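Local coordinates for protein Lv-ranaspumin (Lv-RSN-1) (Leptodactylus vastus, PDB 4K82) that acts as a surfactant protein of the frog's foam nest, probably lowering surface tension at the air-water interface so that stable foam can form, at residues P14-L19 with V73-L78; L138-Y143 with L163-C168; K144-G149 with V205-V210. One frame throughout, in Å; residues are numbered along the deposited sequence.

Interaction 1: residues P14-L19 with V73-L78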
loop_
_atom_site.group_PDB
_atom_site.type_symbol
_atom_site.label_atom_id
_atom_site.label_comp_id
_atom_site.label_asym_id
_atom_site.label_seq_id
_atom_site.Cartn_x
_atom_site.Cartn_y
_atom_site.Cartn_z
ATOM N N PRO A 14 -18.090 -9.485 17.815
ATOM C CA PRO A 14 -17.127 -10.497 17.365
ATOM C C PRO A 14 -16.206 -10.029 16.228
ATOM O O PRO A 14 -15.027 -10.381 16.218
ATOM C CB PRO A 14 -18.018 -11.658 16.894
ATOM C CG PRO A 14 -19.387 -11.087 16.757
ATOM C CD PRO A 14 -19.476 -9.983 17.758
ATOM N N GLY A 15 -16.734 -9.254 15.286
ATOM C CA GLY A 15 -15.922 -8.731 14.198
ATOM C C GLY A 15 -14.882 -7.722 14.648
ATOM O O GLY A 15 -13.718 -7.790 14.244
ATOM N N THR A 16 -15.304 -6.771 15.473
ATOM C CA THR A 16 -14.397 -5.773 16.024
ATOM C C THR A 16 -13.382 -6.399 16.967
ATOM O O THR A 16 -12.220 -5.992 17.014
ATOM C CB THR A 16 -15.180 -4.675 16.779
ATOM O OG1 THR A 16 -16.155 -4.094 15.902
ATOM C CG2 THR A 16 -14.239 -3.588 17.275
ATOM N N ALA A 17 -13.831 -7.398 17.721
ATOM C CA ALA A 17 -12.952 -8.119 18.624
ATOM C C ALA A 17 -11.832 -8.792 17.843
ATOM O O ALA A 17 -10.660 -8.708 18.215
ATOM C CB ALA A 17 -13.740 -9.158 19.406
ATOM N N CYS A 18 -12.208 -9.466 16.762
ATOM C CA CYS A 18 -11.256 -10.209 15.950
ATOM C C CYS A 18 -10.246 -9.251 15.321
ATOM O O CYS A 18 -9.044 -9.529 15.287
ATOM C CB CYS A 18 -11.997 -10.999 14.869
ATOM S SG CYS A 18 -10.935 -11.908 13.717
ATOM N N LEU A 19 -10.753 -8.128 14.824
ATOM C CA LEU A 19 -9.913 -7.113 14.204
ATOM C C LEU A 19 -8.919 -6.551 15.213
ATOM O O LEU A 19 -7.734 -6.405 14.918
ATOM C CB LEU A 19 -10.778 -5.981 13.642
ATOM C CG LEU A 19 -10.001 -4.828 13.022
ATOM C CD1 LEU A 19 -9.157 -5.341 11.852
ATOM C CD2 LEU A 19 -10.966 -3.743 12.576
ATOM N N VAL A 73 -18.904 -5.666 9.389
ATOM C CA VAL A 73 -20.025 -4.869 8.904
ATOM C C VAL A 73 -21.212 -4.912 9.878
ATOM O O VAL A 73 -21.873 -3.898 10.103
ATOM C CB VAL A 73 -20.474 -5.306 7.483
ATOM C CG1 VAL A 73 -21.773 -4.628 7.102
ATOM C CG2 VAL A 73 -19.397 -4.963 6.454
ATOM N N ALA A 74 -21.461 -6.087 10.448
ATOM C CA ALA A 74 -22.515 -6.256 11.452
ATOM C C ALA A 74 -22.283 -5.337 12.646
ATOM O O ALA A 74 -23.194 -4.635 13.098
ATOM C CB ALA A 74 -22.591 -7.706 11.906
ATOM N N ASP A 75 -21.052 -5.330 13.150
ATOM C CA ASP A 75 -20.697 -4.481 14.286
ATOM C C ASP A 75 -20.700 -2.977 13.985
ATOM O O ASP A 75 -20.901 -2.166 14.890
ATOM C CB ASP A 75 -19.337 -4.896 14.854
ATOM C CG ASP A 75 -19.317 -6.338 15.314
ATOM O OD1 ASP A 75 -20.405 -6.904 15.549
ATOM O OD2 ASP A 75 -18.214 -6.907 15.437
ATOM N N LEU A 76 -20.464 -2.595 12.730
ATOM C CA LEU A 76 -20.531 -1.188 12.354
ATOM C C LEU A 76 -21.995 -0.746 12.314
ATOM O O LEU A 76 -22.296 0.447 12.287
ATOM C CB LEU A 76 -19.844 -0.929 11.005
ATOM C CG LEU A 76 -18.320 -1.121 10.912
ATOM C CD1 LEU A 76 -17.815 -0.958 9.471
ATOM C CD2 LEU A 76 -17.590 -0.163 11.838
ATOM N N GLY A 77 -22.898 -1.721 12.305
ATOM C CA GLY A 77 -24.324 -1.448 12.339
ATOM C C GLY A 77 -24.907 -1.128 10.977
ATOM O O GLY A 77 -26.047 -0.686 10.869
ATOM N N LEU A 78 -24.126 -1.365 9.928
ATOM C CA LEU A 78 -24.533 -1.011 8.569
ATOM C C LEU A 78 -25.655 -1.887 7.979
ATOM O O LEU A 78 -26.168 -1.593 6.902
ATOM C CB LEU A 78 -23.307 -1.015 7.650
ATOM C CG LEU A 78 -22.254 0.021 8.039
ATOM C CD1 LEU A 78 -20.992 -0.059 7.183
ATOM C CD2 LEU A 78 -22.900 1.402 7.955
#
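P14 opens helix 14-24, and its ring carbon CD lies 3.9 Å from D75 OD1. The next residue, G15, sends its N-H to D75 OD2 at 2.8 Å, but the bond is strongly bent and weak. Having no side chain, G15 lets the carboxylate lie this close to the backbone. T16 gives the better bond: its N reaches D75 OD2 at 2.9 Å with an N-H...O angle of 156°, using the lone pair turned away from OD1. The T16 side chain also packs here, with OG1 3.4 Å from D75 CB. Its CG2 is anti to the backbone N, which places OG1 beside that N (chi1 -56°). T16 also touches L99 of helix 89-102. One carboxylate oxygen thus takes two N-H groups of the first helical turn, which have no earlier turn to bond to. The negative charge sits at the positive end of the helix dipole, which is likely to favour it. The carboxylate is carried by the last turn of helix 69-76, which G77 closes with positive phi in a Schellman motif. With an alanine at D75, the N-H groups of G15 and T16 would probably lose this acceptor and the helix start its compensating charge.

Interaction 2: residues L138-Y143 with L163-C168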
loop_
_atom_site.group_PDB
_atom_site.type_symbol
_atom_site.label_atom_id
_atom_site.label_comp_id
_atom_site.label_asym_id
_atom_site.label_seq_id
_atom_site.Cartn_x
_atom_site.Cartn_y
_atom_site.Cartn_z
ATOM N N LEU A 138 6.921 -2.859 -1.149
ATOM C CA LEU A 138 7.563 -2.268 0.014
ATOM C C LEU A 138 8.511 -3.269 0.667
ATOM O O LEU A 138 9.603 -2.897 1.090
ATOM C CB LEU A 138 6.531 -1.760 1.019
ATOM C CG LEU A 138 5.550 -0.718 0.496
ATOM C CD1 LEU A 138 4.543 -0.403 1.588
ATOM C CD2 LEU A 138 6.297 0.537 0.068
ATOM N N LYS A 139 8.090 -4.532 0.737
ATOM C CA LYS A 139 8.943 -5.594 1.271
ATOM C C LYS A 139 10.253 -5.710 0.488
ATOM O O LYS A 139 11.337 -5.786 1.079
ATOM C CB LYS A 139 8.206 -6.941 1.251
ATOM C CG LYS A 139 7.045 -7.062 2.209
ATOM C CD LYS A 139 6.311 -8.374 1.940
ATOM C CE LYS A 139 5.113 -8.560 2.851
ATOM N NZ LYS A 139 5.518 -9.037 4.196
ATOM N N ASP A 140 10.160 -5.730 -0.836
ATOM C CA ASP A 140 11.353 -5.820 -1.675
ATOM C C ASP A 140 12.278 -4.619 -1.479
ATOM O O ASP A 140 13.500 -4.759 -1.406
ATOM C CB ASP A 140 10.967 -5.910 -3.148
ATOM C CG ASP A 140 10.434 -7.273 -3.524
ATOM O OD1 ASP A 140 10.960 -8.269 -2.989
ATOM O OD2 ASP A 140 9.490 -7.342 -4.342
ATOM N N LEU A 141 11.695 -3.432 -1.386
ATOM C CA LEU A 141 12.509 -2.237 -1.141
ATOM C C LEU A 141 13.184 -2.299 0.217
ATOM O O LEU A 141 14.359 -1.957 0.346
ATOM C CB LEU A 141 11.651 -0.968 -1.223
ATOM C CG LEU A 141 11.118 -0.593 -2.604
ATOM C CD1 LEU A 141 10.268 0.683 -2.498
ATOM C CD2 LEU A 141 12.240 -0.418 -3.623
ATOM N N LYS A 142 12.450 -2.756 1.226
ATOM C CA LYS A 142 12.976 -2.811 2.587
ATOM C C LYS A 142 14.216 -3.708 2.694
ATOM O O LYS A 142 15.161 -3.386 3.421
ATOM C CB LYS A 142 11.894 -3.271 3.569
ATOM C CG LYS A 142 12.297 -3.182 5.035
ATOM C CD LYS A 142 11.146 -3.635 5.934
ATOM C CE LYS A 142 11.492 -3.567 7.409
ATOM N NZ LYS A 142 11.844 -2.183 7.839
ATOM N N TYR A 143 14.233 -4.810 1.950
ATOM C CA TYR A 143 15.308 -5.792 2.106
ATOM C C TYR A 143 16.356 -5.807 0.989
ATOM O O TYR A 143 17.414 -6.430 1.133
ATOM C CB TYR A 143 14.723 -7.194 2.346
ATOM C CG TYR A 143 13.960 -7.275 3.653
ATOM C CD1 TYR A 143 14.628 -7.418 4.861
ATOM C CD2 TYR A 143 12.572 -7.169 3.680
ATOM C CE1 TYR A 143 13.937 -7.479 6.063
ATOM C CE2 TYR A 143 11.876 -7.227 4.874
ATOM C CZ TYR A 143 12.558 -7.381 6.061
ATOM O OH TYR A 143 11.855 -7.441 7.247
ATOM N N LEU A 163 11.411 -2.899 -10.199
ATOM C CA LEU A 163 10.594 -1.970 -10.971
ATOM C C LEU A 163 9.986 -2.614 -12.197
ATOM O O LEU A 163 8.933 -2.180 -12.672
ATOM C CB LEU A 163 11.393 -0.742 -11.381
ATOM C CG LEU A 163 11.909 0.085 -10.210
ATOM C CD1 LEU A 163 12.764 1.227 -10.719
ATOM C CD2 LEU A 163 10.774 0.602 -9.337
ATOM N N GLU A 164 10.650 -3.644 -12.711
ATOM C CA GLU A 164 10.153 -4.330 -13.893
ATOM C C GLU A 164 8.802 -4.997 -13.628
ATOM O O GLU A 164 7.987 -5.147 -14.539
ATOM C CB GLU A 164 11.168 -5.345 -14.407
ATOM C CG GLU A 164 10.999 -5.608 -15.884
ATOM C CD GLU A 164 12.059 -6.514 -16.439
ATOM O OE1 GLU A 164 12.499 -7.424 -15.705
ATOM O OE2 GLU A 164 12.453 -6.307 -17.611
ATOM N N ARG A 165 8.559 -5.372 -12.376
ATOM C CA ARG A 165 7.287 -5.984 -11.995
ATOM C C ARG A 165 6.227 -4.940 -11.651
ATOM O O ARG A 165 5.031 -5.238 -11.618
ATOM C CB ARG A 165 7.485 -6.939 -10.820
ATOM C CG ARG A 165 8.613 -7.937 -11.016
ATOM C CD ARG A 165 8.762 -8.805 -9.776
ATOM N NE ARG A 165 8.694 -7.987 -8.567
ATOM C CZ ARG A 165 9.660 -7.901 -7.659
ATOM N NH1 ARG A 165 10.779 -8.604 -7.798
ATOM N NH2 ARG A 165 9.498 -7.120 -6.599
ATOM N N LEU A 166 6.661 -3.712 -11.397
ATOM C CA LEU A 166 5.722 -2.632 -11.129
ATOM C C LEU A 166 6.014 -1.404 -12.003
ATOM O O LEU A 166 6.371 -0.345 -11.479
ATOM C CB LEU A 166 5.764 -2.259 -9.644
ATOM C CG LEU A 166 4.642 -1.370 -9.102
ATOM C CD1 LEU A 166 3.356 -2.151 -8.911
ATOM C CD2 LEU A 166 5.062 -0.703 -7.802
ATOM N N PRO A 167 5.842 -1.535 -13.335
ATOM C CA PRO A 167 6.256 -0.493 -14.286
ATOM C C PRO A 167 5.460 0.803 -14.182
ATOM O O PRO A 167 5.939 1.850 -14.600
ATOM C CB PRO A 167 6.025 -1.144 -15.655
ATOM C CG PRO A 167 5.015 -2.209 -15.414
ATOM C CD PRO A 167 5.296 -2.717 -14.031
ATOM N N CYS A 168 4.249 0.723 -13.644
ATOM C CA CYS A 168 3.433 1.906 -13.428
ATOM C C CYS A 168 4.158 2.990 -12.611
ATOM O O CYS A 168 3.974 4.183 -12.856
ATOM C CB CYS A 168 2.107 1.506 -12.769
ATOM S SG CYS A 168 2.222 0.097 -11.619
#
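A surface salt bridge between D140 and R165 ties the middle of helix 133-144 to the C-terminal end of helix 152-165. The two side chains reach out toward each other from their helices and meet at their charged ends. D140 OD2 is the oxygen that faces R165, and NH2 is the nitrogen that meets it. Their modelled separation of 2.3 Å is too short to be real, so the exact place of both atoms is doubtful. As modelled, OD2 lies at the edge of the guanidinium near its plane, and the carboxylate and guanidinium planes are 53° apart. Since both atoms are doubtfully placed, the exact pairing is uncertain. OD1 stays farther off, 4.1 Å from R165 NH2. The arginine reaches across with an extended first part and then a bend at chi3, -44°, which swings the guanidinium toward D140.

Other partners lie close by. D140 OD1 has a long, weak ion pair with K144 NZ, and the backbone O of R165 accepts a bond from K128 NZ. Deeper in, L141 packs on L202 and L206 of helix 196-212, while L163 packs on L175, L178 and F179. The leucines of the two segments do not meet each other, so the charged pair alone carries the direct contact. It covers a small area, 82 Å² counting both sides. Both charged residues remain partly exposed, so water can probably share in screening them. The arrangement is that of an interhelical ion pair at the surface of a largely helical fold, laid over helices whose apolar faces turn to other partners.

Interaction 3: residues K144-G149 with V205-V210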
loop_
_atom_site.group_PDB
_atom_site.type_symbol
_atom_site.label_atom_id
_atom_site.label_comp_id
_atom_site.label_asym_id
_atom_site.label_seq_id
_atom_site.Cartn_x
_atom_site.Cartn_y
_atom_site.Cartn_z
ATOM N N LYS A 144 16.094 -5.107 -0.109
ATOM C CA LYS A 144 17.006 -5.153 -1.249
ATOM C C LYS A 144 17.505 -3.787 -1.713
ATOM O O LYS A 144 18.503 -3.714 -2.436
ATOM C CB LYS A 144 16.352 -5.868 -2.432
ATOM C CG LYS A 144 15.813 -7.270 -2.106
ATOM C CD LYS A 144 15.045 -7.854 -3.292
ATOM C CE LYS A 144 14.606 -9.292 -3.013
ATOM N NZ LYS A 144 14.070 -9.957 -4.234
ATOM N N VAL A 145 16.817 -2.710 -1.326
ATOM C CA VAL A 145 17.153 -1.391 -1.868
ATOM C C VAL A 145 17.481 -0.367 -0.785
ATOM O O VAL A 145 18.543 0.264 -0.816
ATOM C CB VAL A 145 16.013 -0.845 -2.783
ATOM C CG1 VAL A 145 16.284 0.599 -3.199
ATOM C CG2 VAL A 145 15.846 -1.746 -3.998
ATOM N N CYS A 146 16.569 -0.196 0.167
ATOM C CA CYS A 146 16.710 0.834 1.193
ATOM C C CYS A 146 17.527 0.314 2.361
ATOM O O CYS A 146 17.065 0.326 3.498
ATOM C CB CYS A 146 15.333 1.277 1.692
ATOM S SG CYS A 146 14.232 1.834 0.382
ATOM N N ILE A 147 18.747 -0.130 2.070
ATOM C CA ILE A 147 19.525 -0.931 3.008
ATOM C C ILE A 147 20.836 -0.257 3.407
ATOM O O ILE A 147 21.284 0.701 2.763
ATOM C CB ILE A 147 19.833 -2.329 2.421
ATOM C CG1 ILE A 147 20.624 -2.203 1.115
ATOM C CG2 ILE A 147 18.546 -3.111 2.189
ATOM C CD1 ILE A 147 21.093 -3.545 0.553
ATOM N N GLU A 148 21.443 -0.769 4.477
ATOM C CA GLU A 148 22.732 -0.280 4.954
ATOM C C GLU A 148 23.830 -1.231 4.519
ATOM O O GLU A 148 23.623 -2.439 4.470
ATOM C CB GLU A 148 22.760 -0.217 6.479
ATOM C CG GLU A 148 21.704 0.651 7.123
ATOM C CD GLU A 148 21.931 0.790 8.618
ATOM O OE1 GLU A 148 23.044 0.451 9.084
ATOM O OE2 GLU A 148 21.003 1.236 9.327
ATOM N N GLY A 149 25.004 -0.682 4.226
ATOM C CA GLY A 149 26.156 -1.497 3.882
ATOM C C GLY A 149 25.981 -2.286 2.604
ATOM O O GLY A 149 26.612 -3.330 2.418
ATOM N N VAL A 205 10.403 9.422 -0.023
ATOM C CA VAL A 205 9.098 8.870 0.322
ATOM C C VAL A 205 9.157 7.380 0.667
ATOM O O VAL A 205 8.845 6.966 1.790
ATOM C CB VAL A 205 8.098 9.102 -0.832
ATOM C CG1 VAL A 205 6.750 8.552 -0.480
ATOM C CG2 VAL A 205 7.985 10.612 -1.162
ATOM N N LEU A 206 9.577 6.570 -0.295
ATOM C CA LEU A 206 9.506 5.113 -0.115
ATOM C C LEU A 206 10.495 4.560 0.919
ATOM O O LEU A 206 10.125 3.757 1.790
ATOM C CB LEU A 206 9.665 4.398 -1.457
ATOM C CG LEU A 206 8.513 4.604 -2.444
ATOM C CD1 LEU A 206 8.891 4.072 -3.820
ATOM C CD2 LEU A 206 7.234 3.930 -1.924
ATOM N N CYS A 207 11.755 4.958 0.828
ATOM C CA CYS A 207 12.730 4.443 1.788
ATOM C C CYS A 207 12.417 4.855 3.239
ATOM O O CYS A 207 12.526 4.042 4.148
ATOM C CB CYS A 207 14.167 4.782 1.374
ATOM S SG CYS A 207 14.783 3.750 -0.013
ATOM N N PRO A 208 11.991 6.107 3.463
ATOM C CA PRO A 208 11.597 6.426 4.840
ATOM C C PRO A 208 10.386 5.615 5.311
ATOM O O PRO A 208 10.317 5.250 6.483
ATOM C CB PRO A 208 11.256 7.915 4.761
ATOM C CG PRO A 208 12.115 8.421 3.659
ATOM C CD PRO A 208 12.095 7.327 2.634
ATOM N N ASN A 209 9.460 5.320 4.407
ATOM C CA ASN A 209 8.284 4.519 4.768
ATOM C C ASN A 209 8.664 3.104 5.148
ATOM O O ASN A 209 8.199 2.581 6.166
ATOM C CB ASN A 209 7.276 4.506 3.615
ATOM C CG ASN A 209 5.981 3.780 3.959
ATOM O OD1 ASN A 209 5.587 3.674 5.128
ATOM N ND2 ASN A 209 5.289 3.305 2.921
ATOM N N VAL A 210 9.528 2.478 4.352
ATOM C CA VAL A 210 9.810 1.070 4.599
ATOM C C VAL A 210 10.693 0.906 5.833
ATOM O O VAL A 210 10.651 -0.128 6.497
ATOM C CB VAL A 210 10.394 0.356 3.354
ATOM C CG1 VAL A 210 9.475 0.543 2.162
ATOM C CG2 VAL A 210 11.774 0.868 3.043
#
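V210 lays its methyl CG2 against the disulfide, 3.7 Å from C146 SG and 3.8 Å from C146 CB. This methyl sits between the backbone N and the carbonyl carbon of its own residue. That placing turns it to the sulfur. The disulfide itself joins C146 SG to C207 SG at 2.0 Å. Its chi3 is -74°, a left-handed twist. Each cysteine CB points toward the other segment, and the two CA atoms, of C146 and C207, come within 5.4 Å. The bridge pins the loop that follows helix 133-144 to helix 196-212. On the loop side, C146 is the centre of an inverse gamma turn, in which I147 N makes a weak bond to V145 O at 2.9 Å. The turn follows directly on the end of helix 133-144. On the helix side, P208 comes straight after C207. Its nitrogen has no hydrogen to give, and the helix kinks there. V210 also packs on L138 of helix 133-144. V145 touches I155 and I162 of helix 152-165.

Interaction 1 stands apart, on the other side of the chain's centre, about 34 and 36 Å from the centres of interactions 2 and 3. It joins helices 14-24 and 69-76 by a charged side chain meeting backbone N-H groups, and it is partly buried. Interaction 2 is a surface contact of two opposite charges. Interaction 3 is partly buried and covalent, with apolar packing beside it. The last two are neighbours, their centres 11 Å apart. Interaction 2 uses helix 133-144 and interaction 3 the loop after it: L141 O probably bonds C146 N, and K142 NZ probably bonds V210 O. Together they tie this part to helices 152-165 and 196-212.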